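Local atomic coordinates of nucleoprotein (Human coronavirus NL63, PDB entry 5N4K), a protein that probably packages the positive-strand viral RNA genome into a helical ribonucleocapsid, the chain here being its N-terminal, RNA-binding domain. Residues A[90-101]-A[117-125]. Sequence-based numbering, arbitrary orientation. Where two conformers were deposited one is given.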
# COMPACT_ATOMS: atom_id res chain seq x y z
N TYR A 90 11.16 -7.57 -2.66
CA TYR A 90 11.42 -9.01 -2.65
C TYR A 90 10.30 -9.74 -1.95
O TYR A 90 9.70 -9.24 -1.00
CB TYR A 90 12.80 -9.26 -1.98
CG TYR A 90 13.97 -8.71 -2.82
CD1 TYR A 90 14.50 -9.46 -3.86
CD2 TYR A 90 14.56 -7.51 -2.53
CE1 TYR A 90 15.51 -8.97 -4.67
CE2 TYR A 90 15.56 -6.99 -3.28
CZ TYR A 90 16.02 -7.73 -4.35
OH TYR A 90 17.04 -7.20 -5.14
N LEU A 91 10.13 -10.98 -2.32
CA LEU A 91 9.12 -11.83 -1.71
C LEU A 91 9.35 -11.91 -0.19
O LEU A 91 10.44 -12.12 0.28
CB LEU A 91 9.16 -13.25 -2.34
CG LEU A 91 8.08 -14.21 -1.85
CD1 LEU A 91 6.69 -13.80 -2.19
CD2 LEU A 91 8.38 -15.55 -2.56
N GLY A 92 8.26 -11.72 0.57
CA GLY A 92 8.34 -11.72 2.03
C GLY A 92 8.88 -10.49 2.64
O GLY A 92 9.19 -10.49 3.86
N THR A 93 8.91 -9.39 1.87
CA THR A 93 9.31 -8.07 2.35
C THR A 93 8.29 -7.07 1.86
O THR A 93 7.42 -7.41 1.11
CB THR A 93 10.71 -7.69 1.89
OG1 THR A 93 10.66 -7.25 0.51
CG2 THR A 93 11.73 -8.89 2.02
N GLY A 94 8.46 -5.82 2.33
CA GLY A 94 7.62 -4.71 1.83
C GLY A 94 6.25 -4.66 2.45
O GLY A 94 5.96 -5.35 3.44
N PRO A 95 5.39 -3.81 1.89
CA PRO A 95 4.00 -3.63 2.40
C PRO A 95 3.20 -4.85 2.33
O PRO A 95 2.20 -4.98 3.07
CB PRO A 95 3.47 -2.50 1.54
CG PRO A 95 4.27 -2.54 0.26
CD PRO A 95 5.63 -2.96 0.70
N HIS A 96 3.51 -5.81 1.43
CA HIS A 96 2.80 -7.09 1.27
C HIS A 96 3.70 -8.25 1.63
O HIS A 96 3.65 -9.31 0.99
CB HIS A 96 2.25 -7.24 -0.15
CG HIS A 96 1.31 -6.16 -0.54
ND1 HIS A 96 0.09 -5.99 0.08
CD2 HIS A 96 1.41 -5.16 -1.44
CE1 HIS A 96 -0.53 -4.95 -0.47
NE2 HIS A 96 0.23 -4.45 -1.40
N LYS A 97 4.42 -8.11 2.77
CA LYS A 97 5.31 -9.16 3.22
C LYS A 97 4.60 -10.45 3.57
O LYS A 97 5.24 -11.49 3.55
CB LYS A 97 6.20 -8.72 4.41
CG LYS A 97 5.47 -8.59 5.74
CD LYS A 97 6.41 -8.12 6.85
CE LYS A 97 7.43 -9.17 7.26
NZ LYS A 97 8.21 -8.92 8.52
N ASP A 98 3.31 -10.38 3.81
CA ASP A 98 2.40 -11.42 4.22
C ASP A 98 1.92 -12.30 3.10
O ASP A 98 1.35 -13.37 3.29
CB ASP A 98 1.14 -10.82 4.90
CG ASP A 98 0.30 -9.94 3.92
OD1 ASP A 98 -0.87 -10.32 3.70
OD2 ASP A 98 0.70 -8.87 3.46
N LEU A 99 1.99 -11.76 1.88
CA LEU A 99 1.51 -12.48 0.70
C LEU A 99 2.47 -13.57 0.25
O LEU A 99 3.64 -13.37 0.14
CB LEU A 99 1.22 -11.55 -0.46
CG LEU A 99 0.08 -10.54 -0.29
CD1 LEU A 99 -0.03 -9.66 -1.53
CD2 LEU A 99 -1.22 -11.14 0.13
N LYS A 100 1.87 -14.73 -0.06
CA LYS A 100 2.57 -15.81 -0.74
C LYS A 100 2.76 -15.43 -2.19
O LYS A 100 2.03 -14.64 -2.69
CB LYS A 100 1.78 -17.13 -0.54
CG LYS A 100 1.51 -17.54 0.93
CD LYS A 100 0.85 -18.92 1.00
CE LYS A 100 0.64 -19.40 2.43
NZ LYS A 100 0.05 -20.78 2.51
N PHE A 101 3.72 -16.07 -2.85
CA PHE A 101 3.98 -15.73 -4.24
C PHE A 101 2.76 -15.88 -5.07
O PHE A 101 2.13 -16.99 -5.10
CB PHE A 101 5.12 -16.63 -4.82
CG PHE A 101 5.56 -16.23 -6.19
CD1 PHE A 101 5.98 -14.90 -6.47
CD2 PHE A 101 5.53 -17.11 -7.25
CE1 PHE A 101 6.39 -14.53 -7.70
CE2 PHE A 101 5.91 -16.69 -8.53
CZ PHE A 101 6.30 -15.43 -8.77
N LYS A 117 13.24 -19.48 -5.85
CA LYS A 117 12.35 -20.32 -5.10
C LYS A 117 11.24 -19.49 -4.48
O LYS A 117 11.42 -18.33 -3.99
CB LYS A 117 13.12 -20.99 -4.04
CG LYS A 117 14.16 -21.95 -4.60
CD LYS A 117 14.69 -22.88 -3.47
CE LYS A 117 14.22 -22.62 -2.00
NZ LYS A 117 13.06 -23.42 -1.47
N THR A 118 10.09 -20.11 -4.41
CA THR A 118 8.84 -19.42 -3.99
C THR A 118 8.76 -19.42 -2.45
O THR A 118 7.83 -19.88 -1.88
CB THR A 118 7.56 -19.98 -4.64
OG1 THR A 118 7.56 -21.39 -4.37
CG2 THR A 118 7.59 -19.80 -6.15
N VAL A 119 9.77 -18.93 -1.76
CA VAL A 119 9.79 -18.76 -0.35
C VAL A 119 10.26 -17.36 0.02
O VAL A 119 11.00 -16.72 -0.76
CB VAL A 119 10.59 -19.77 0.42
CG1 VAL A 119 10.12 -21.17 0.11
CG2 VAL A 119 12.04 -19.63 0.17
N ASN A 120 9.91 -16.92 1.21
CA ASN A 120 10.25 -15.59 1.67
C ASN A 120 11.76 -15.46 1.61
O ASN A 120 12.55 -16.33 2.04
CB ASN A 120 9.77 -15.31 3.07
CG ASN A 120 8.30 -15.16 3.12
OD1 ASN A 120 7.66 -14.88 2.15
ND2 ASN A 120 7.74 -15.28 4.32
N THR A 121 12.22 -14.32 1.12
CA THR A 121 13.65 -14.03 1.06
C THR A 121 14.17 -13.46 2.39
O THR A 121 13.42 -13.15 3.29
CB THR A 121 13.97 -13.00 -0.06
OG1 THR A 121 13.54 -11.67 0.36
CG2 THR A 121 13.32 -13.33 -1.36
N SER A 122 15.50 -13.36 2.44
CA SER A 122 16.22 -12.94 3.67
C SER A 122 16.56 -11.46 3.67
O SER A 122 17.27 -10.98 4.55
CB SER A 122 17.52 -13.78 3.81
OG SER A 122 18.45 -13.41 2.82
N LEU A 123 16.09 -10.72 2.67
CA LEU A 123 16.61 -9.41 2.31
C LEU A 123 16.05 -8.26 3.07
O LEU A 123 16.68 -7.18 3.01
CB LEU A 123 16.49 -9.20 0.79
CG LEU A 123 17.30 -10.24 0.01
CD1 LEU A 123 17.09 -10.11 -1.45
CD2 LEU A 123 18.80 -10.05 0.25
N GLY A 124 14.92 -8.41 3.74
CA GLY A 124 14.34 -7.31 4.45
C GLY A 124 13.97 -6.17 3.56
O GLY A 124 13.72 -6.26 2.40
N ASN A 125 14.00 -4.98 4.20
CA ASN A 125 13.67 -3.74 3.60
C ASN A 125 14.79 -2.69 3.68
O ASN A 125 15.68 -2.83 4.57
CB ASN A 125 12.42 -3.12 4.30
CG ASN A 125 11.26 -4.09 4.32
OD1 ASN A 125 10.74 -4.42 3.26
ND2 ASN A 125 10.97 -4.64 5.44
O HOH W 1 12.43 -5.44 -0.44
O HOH W 2 8.29 -6.04 5.38
O HOH W 3 5.67 -13.66 5.34
O HOH W 4 5.15 -15.02 1.82
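Thr121 grips the carbonyl oxygen of Leu91 twice. Its backbone N lies 3.0 Å from Leu91 O in a nearly straight bond (171° at the hydrogen) that reaches the oxygen from above the carbonyl plane, and its hydroxyl OG1 donates to the same O at 3.1 Å, closer to that plane. With chi1 at 74°, OG1 sits between the backbone N and carbonyl carbon of Thr121, which lets one residue offer both donors. Leu91 belongs to a type II turn from Tyr90 to Thr93, whose first carbonyl is also doubly used: Tyr90 O accepts from Thr93 N and from Thr93 OG1, the latter at 2.7 Å. The Thr93 hydroxyl in turn accepts from a water that also donates to Gly124 O.

Farther along, Asn125 OD1 takes the N-H of Gly94 at 2.8 Å, in the carbonyl plane and on a lone pair, although the angle at the hydrogen is a bent 138°. Its ND2 donates to a second water bound to Gly94 O, so the amide serves both polar groups of this glycine. Asn120 ND2 donates to a water that donates to Lys97 O, while Asn120 OD1 lies 3.2 Å from Gly92 CA.

Apolar contacts flank this network. Leu123 CD1 sits over the centre of one face of the Tyr90 ring in a CH-pi contact, 3.5 Å from the centroid, while the ring's hydroxyl bonds to Tyr32. At the far end Thr118 CG2 meets Phe101 CD2, whose ring also meets Trp110. Two loops of the N-terminal domain, before and after strand 108-112 of its antiparallel sheet, are thus joined without a salt bridge or regular strand pairing: main-chain carbonyls receive threonine N-H and O-H groups and waters, while the Asn125 amide takes up the Gly94 N-H, consistent with a partly solvated seam.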